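Local coordinates for protein beta-xylanase (Caldicellulosiruptor kristjanssonii, PDB 7NWN) that probably binds plant cell-wall polysaccharide through a calcium-containing family 9 carbohydrate-binding module of a multimodular xylanase-glucuronoyl esterase, at residues K21-D33 with L196-N208. Residues are numbered along the deposited sequence; the frame is centred on the assembly and turned at random. Where two conformers were deposited one is given.
Sequences KRIYVSYGSPVID and LFGEIKLKGRSDN. With CA (calcium ion), chain R; EDO (1,2-ethanediol), chain O.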
loop_
_atom_site.group_PDB
_atom_site.type_symbol
_atom_site.label_atom_id
_atom_site.label_comp_id
_atom_site.label_asym_id
_atom_site.label_seq_id
_atom_site.Cartn_x
_atom_site.Cartn_y
_atom_site.Cartn_z
ATOM N N LYS A 21 8.042 11.187 7.168
ATOM C CA LYS A 21 9.430 10.596 7.105
ATOM C C LYS A 21 9.567 9.682 5.870
ATOM O O LYS A 21 8.899 9.916 4.851
ATOM C CB LYS A 21 9.788 9.969 8.456
ATOM C CG LYS A 21 11.260 9.638 8.639
ATOM C CD LYS A 21 11.433 8.284 9.278
ATOM C CE LYS A 21 12.837 7.734 9.142
ATOM N NZ LYS A 21 13.135 6.761 10.221
ATOM N N ARG A 22 10.485 8.693 5.938
ATOM C CA ARG A 22 11.010 8.087 4.721
ATOM C C ARG A 22 11.242 6.580 4.864
ATOM O O ARG A 22 11.884 6.133 5.801
ATOM C CB ARG A 22 12.257 8.837 4.249
ATOM C CG ARG A 22 12.910 8.245 3.009
ATOM C CD ARG A 22 14.207 8.939 2.645
ATOM N NE ARG A 22 13.947 10.160 1.885
ATOM C CZ ARG A 22 14.878 11.021 1.482
ATOM N NH1 ARG A 22 16.155 10.780 1.722
ATOM N NH2 ARG A 22 14.540 12.092 0.782
ATOM N N ILE A 23 10.714 5.798 3.918
ATOM C CA ILE A 23 10.966 4.350 3.867
ATOM C C ILE A 23 11.864 4.060 2.646
ATOM O O ILE A 23 11.598 4.556 1.535
ATOM C CB ILE A 23 9.619 3.585 3.783
ATOM C CG1 ILE A 23 8.798 3.770 5.060
ATOM C CG2 ILE A 23 9.812 2.103 3.446
ATOM C CD1 ILE A 23 7.329 3.419 4.907
ATOM N N TYR A 24 12.954 3.308 2.880
ATOM C CA TYR A 24 13.864 2.850 1.831
ATOM C C TYR A 24 13.293 1.513 1.338
ATOM O O TYR A 24 12.979 0.671 2.146
ATOM C CB TYR A 24 15.305 2.744 2.390
ATOM C CG TYR A 24 15.883 4.101 2.709
ATOM C CD1 TYR A 24 16.486 4.867 1.716
ATOM C CD2 TYR A 24 15.714 4.678 3.974
ATOM C CE1 TYR A 24 16.967 6.147 1.983
ATOM C CE2 TYR A 24 16.199 5.952 4.265
ATOM C CZ TYR A 24 16.826 6.681 3.260
ATOM O OH TYR A 24 17.285 7.935 3.508
ATOM N N VAL A 25 13.035 1.405 0.042
ATOM C CA VAL A 25 12.414 0.233 -0.563
ATOM C C VAL A 25 13.454 -0.525 -1.388
ATOM O O VAL A 25 14.029 0.008 -2.355
ATOM C CB VAL A 25 11.277 0.697 -1.478
ATOM C CG1 VAL A 25 10.481 -0.490 -2.072
ATOM C CG2 VAL A 25 10.384 1.714 -0.759
ATOM N N SER A 26 13.635 -1.796 -1.030
ATOM C CA SER A 26 14.495 -2.697 -1.791
ATOM C C SER A 26 13.846 -3.198 -3.089
ATOM O O SER A 26 12.622 -3.252 -3.233
ATOM C CB SER A 26 14.841 -3.850 -0.931
ATOM O OG SER A 26 15.573 -3.356 0.164
ATOM N N TYR A 27 14.727 -3.641 -4.000
ATOM C CA TYR A 27 14.423 -4.059 -5.356
ATOM C C TYR A 27 14.069 -5.542 -5.314
ATOM O O TYR A 27 14.765 -6.339 -4.668
ATOM C CB TYR A 27 15.634 -3.843 -6.271
ATOM C CG TYR A 27 15.354 -4.248 -7.691
ATOM C CD1 TYR A 27 15.576 -5.556 -8.124
ATOM C CD2 TYR A 27 14.866 -3.336 -8.594
ATOM C CE1 TYR A 27 15.298 -5.939 -9.430
ATOM C CE2 TYR A 27 14.564 -3.714 -9.891
ATOM C CZ TYR A 27 14.793 -5.005 -10.321
ATOM O OH TYR A 27 14.501 -5.302 -11.617
ATOM N N GLY A 28 12.982 -5.893 -6.008
ATOM C CA GLY A 28 12.554 -7.298 -6.018
ATOM C C GLY A 28 11.207 -7.437 -6.706
ATOM O O GLY A 28 10.494 -6.444 -6.868
ATOM N N SER A 29 10.913 -8.662 -7.163
ATOM C CA SER A 29 9.755 -8.944 -7.992
ATOM C C SER A 29 8.977 -10.084 -7.338
ATOM O O SER A 29 9.286 -11.244 -7.556
ATOM C CB SER A 29 10.167 -9.324 -9.398
ATOM O OG SER A 29 10.788 -8.240 -10.071
ATOM N N PRO A 30 7.980 -9.803 -6.473
ATOM C CA PRO A 30 7.140 -10.868 -5.921
ATOM C C PRO A 30 6.010 -11.346 -6.838
ATOM O O PRO A 30 5.600 -10.682 -7.816
ATOM C CB PRO A 30 6.524 -10.269 -4.661
ATOM C CG PRO A 30 6.636 -8.769 -4.836
ATOM C CD PRO A 30 7.719 -8.483 -5.868
ATOM N N VAL A 31 5.514 -12.528 -6.475
ATOM C CA VAL A 31 4.380 -13.138 -7.163
ATOM C C VAL A 31 3.099 -12.697 -6.459
ATOM O O VAL A 31 2.989 -12.863 -5.239
ATOM C CB VAL A 31 4.572 -14.668 -7.152
ATOM C CG1 VAL A 31 3.339 -15.423 -7.682
ATOM C CG2 VAL A 31 5.850 -15.032 -7.958
ATOM N N ILE A 32 2.123 -12.214 -7.251
ATOM C CA ILE A 32 0.878 -11.688 -6.688
ATOM C C ILE A 32 -0.092 -12.863 -6.506
ATOM O O ILE A 32 -0.659 -13.356 -7.502
ATOM C CB ILE A 32 0.273 -10.560 -7.585
ATOM C CG1 ILE A 32 1.282 -9.414 -7.843
ATOM C CG2 ILE A 32 -1.024 -10.022 -6.961
ATOM C CD1 ILE A 32 1.770 -8.769 -6.555
ATOM N N ASP A 33 -0.289 -13.297 -5.246
ATOM C CA ASP A 33 -1.127 -14.476 -4.999
ATOM C C ASP A 33 -1.670 -14.495 -3.574
ATOM O O ASP A 33 -2.366 -15.457 -3.246
ATOM C CB ASP A 33 -0.308 -15.773 -5.183
ATOM C CG ASP A 33 0.987 -15.808 -4.361
ATOM O OD1 ASP A 33 1.254 -14.894 -3.521
ATOM O OD2 ASP A 33 1.691 -16.777 -4.507
ATOM N N LEU A 196 0.832 15.759 1.906
ATOM C CA LEU A 196 0.791 15.138 3.220
ATOM C C LEU A 196 1.393 13.726 3.199
ATOM O O LEU A 196 1.546 13.115 4.275
ATOM C CB LEU A 196 -0.679 15.076 3.674
ATOM C CG LEU A 196 -1.366 16.407 3.971
ATOM C CD1 LEU A 196 -2.809 16.196 4.427
ATOM C CD2 LEU A 196 -0.594 17.192 5.017
ATOM N N PHE A 197 1.667 13.168 1.992
ATOM C CA PHE A 197 2.205 11.805 1.897
ATOM C C PHE A 197 3.597 11.799 2.518
ATOM O O PHE A 197 4.236 12.842 2.540
ATOM C CB PHE A 197 2.396 11.381 0.440
ATOM C CG PHE A 197 1.130 11.284 -0.358
ATOM C CD1 PHE A 197 -0.105 11.464 0.256
ATOM C CD2 PHE A 197 1.169 10.976 -1.702
ATOM C CE1 PHE A 197 -1.276 11.374 -0.476
ATOM C CE2 PHE A 197 -0.006 10.862 -2.428
ATOM C CZ PHE A 197 -1.225 11.083 -1.815
ATOM N N GLY A 198 4.072 10.646 2.997
ATOM C CA GLY A 198 5.482 10.454 3.303
ATOM C C GLY A 198 6.283 10.205 2.021
ATOM O O GLY A 198 5.790 10.453 0.909
ATOM N N GLU A 199 7.507 9.691 2.216
ATOM C CA GLU A 199 8.424 9.433 1.114
ATOM C C GLU A 199 8.872 7.975 1.119
ATOM O O GLU A 199 9.157 7.397 2.174
ATOM C CB GLU A 199 9.715 10.225 1.328
ATOM C CG GLU A 199 9.472 11.709 1.222
ATOM C CD GLU A 199 10.710 12.588 1.337
ATOM O OE1 GLU A 199 11.847 12.055 1.538
ATOM O OE2 GLU A 199 10.530 13.798 1.187
ATOM N N ILE A 200 9.000 7.438 -0.099
ATOM C CA ILE A 200 9.739 6.214 -0.297
ATOM C C ILE A 200 10.901 6.544 -1.234
ATOM O O ILE A 200 10.736 7.261 -2.220
ATOM C CB ILE A 200 8.815 5.108 -0.881
ATOM C CG1 ILE A 200 8.168 5.508 -2.213
ATOM C CG2 ILE A 200 7.787 4.727 0.179
ATOM C CD1 ILE A 200 7.324 4.414 -2.900
ATOM N N LYS A 201 12.049 5.944 -0.934
ATOM C CA LYS A 201 13.199 6.060 -1.823
ATOM C C LYS A 201 13.626 4.647 -2.225
ATOM O O LYS A 201 13.811 3.790 -1.343
ATOM C CB LYS A 201 14.323 6.826 -1.109
ATOM C CG LYS A 201 15.608 7.018 -1.929
ATOM C CD LYS A 201 16.496 8.089 -1.337
ATOM C CE LYS A 201 17.649 8.514 -2.214
ATOM N NZ LYS A 201 18.809 8.692 -1.318
ATOM N N LEU A 202 13.699 4.432 -3.542
ATOM C CA LEU A 202 14.014 3.146 -4.167
ATOM C C LEU A 202 15.527 2.958 -4.166
ATOM O O LEU A 202 16.255 3.875 -4.579
ATOM C CB LEU A 202 13.495 3.164 -5.605
ATOM C CG LEU A 202 12.025 3.549 -5.738
ATOM C CD1 LEU A 202 11.496 3.233 -7.125
ATOM C CD2 LEU A 202 11.210 2.886 -4.654
ATOM N N LYS A 203 15.971 1.802 -3.654
ATOM C CA LYS A 203 17.379 1.400 -3.701
ATOM C C LYS A 203 17.526 -0.094 -4.081
ATOM O O LYS A 203 16.537 -0.846 -4.191
ATOM C CB LYS A 203 17.946 1.649 -2.304
ATOM C CG LYS A 203 17.417 0.714 -1.213
ATOM C CD LYS A 203 18.171 0.883 0.086
ATOM C CE LYS A 203 17.923 -0.160 1.152
ATOM N NZ LYS A 203 18.022 -1.523 0.588
ATOM N N GLY A 204 18.782 -0.507 -4.338
ATOM C CA GLY A 204 19.229 -1.896 -4.289
ATOM C C GLY A 204 19.204 -2.602 -5.644
ATOM O O GLY A 204 19.335 -3.818 -5.705
ATOM N N ARG A 205 18.934 -1.876 -6.737
ATOM C CA ARG A 205 18.919 -2.573 -8.009
ATOM C C ARG A 205 20.363 -2.697 -8.493
ATOM O O ARG A 205 21.057 -1.690 -8.554
ATOM C CB ARG A 205 18.170 -1.767 -9.067
ATOM C CG ARG A 205 17.950 -2.576 -10.331
ATOM C CD ARG A 205 17.404 -1.635 -11.359
ATOM N NE ARG A 205 16.988 -2.392 -12.504
ATOM C CZ ARG A 205 17.768 -2.643 -13.548
ATOM N NH1 ARG A 205 19.011 -2.178 -13.571
ATOM N NH2 ARG A 205 17.300 -3.354 -14.558
ATOM N N SER A 206 20.799 -3.902 -8.872
ATOM C CA SER A 206 22.130 -4.067 -9.442
ATOM C C SER A 206 22.251 -3.313 -10.759
ATOM O O SER A 206 21.301 -3.252 -11.546
ATOM C CB SER A 206 22.446 -5.478 -9.706
ATOM O OG SER A 206 23.514 -5.504 -10.627
ATOM N N ASP A 207 23.454 -2.799 -11.024
ATOM C CA ASP A 207 23.691 -2.116 -12.288
ATOM C C ASP A 207 23.969 -3.127 -13.401
ATOM O O ASP A 207 23.470 -2.982 -14.514
ATOM C CB ASP A 207 24.693 -0.973 -12.117
ATOM C CG ASP A 207 24.016 0.244 -11.518
ATOM O OD1 ASP A 207 23.058 0.739 -12.146
ATOM O OD2 ASP A 207 24.420 0.660 -10.415
ATOM N N ASN A 208 24.716 -4.180 -13.062
ATOM C CA ASN A 208 25.178 -5.180 -14.011
ATOM C C ASN A 208 24.019 -6.126 -14.319
ATOM O O ASN A 208 23.505 -6.105 -15.437
ATOM C CB ASN A 208 26.426 -5.891 -13.474
ATOM C CG ASN A 208 27.018 -5.190 -12.261
ATOM O OD1 ASN A 208 27.079 -3.964 -12.212
ATOM N ND2 ASN A 208 27.439 -5.947 -11.259
HETATM CA CA CA R . 3.097 -13.542 -3.072
HETATM C C1 EDO O . 11.006 -13.524 -8.440
HETATM O O1 EDO O . 9.914 -13.635 -7.525
HETATM C C2 EDO O . 12.247 -12.890 -7.907
HETATM O O2 EDO O . 13.004 -13.733 -7.043
HETATM O O HOH W 1 3.961 -15.807 -3.425
#
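Arg22 grips Glu199 side-on: NE and NH2 each donate to the same oxygen, Glu199 OE1, at 2.8 Å, forming a salt bridge in which guanidinium and carboxylate lie 26° from coplanar. The Arg22 chain leaves with CG anti to the backbone N (chi1 178°) and bends at chi3 (-82°), which brings both nitrogens to the carboxylate, while Lys201 CD lies over one face of the guanidinium, toward its rim. Replacing Arg22 by an alanine would probably leave the Glu199 carboxylate without its mate in this pair and Lys201 CD without its guanidinium neighbour. On the face of the sheet that carries Arg22 and Glu199, Lys201 lies alongside Tyr24, its CD 3.9 Å from Tyr24 CE1. Lys203 curls back at its end, and NZ donates to Ser26 OG at 3.1 Å. Beyond the strands, Arg205 CG sits over the Tyr27 ring in a CH-pi contact, 3.8 Å from the centroid; its guanidinium stands almost perpendicular to the ring and pairs with Asp67. On the inner face Val25 CG2 meets Ile200 CB at 3.7 Å, and Leu202 CD2 reaches Val25 CB. Beneath these side chains, strands 22-25 and 198-202 run parallel, joined by backbone bonds that alternate in direction, from Glu199 N to Lys21 O through to Lys203 N to Val25 O. Farther along, Val31 O and Asp33 OD1 bind a calcium ion completed by Glu35, Asp37, Glu147 and water. Strand 198-202 lies between 22-25 and the antiparallel strand 161-171, and Val25, Ile200 and Leu202 pack on Leu63 and Trp65 of strand 58-66, in the facing sheet of the beta-sandwich.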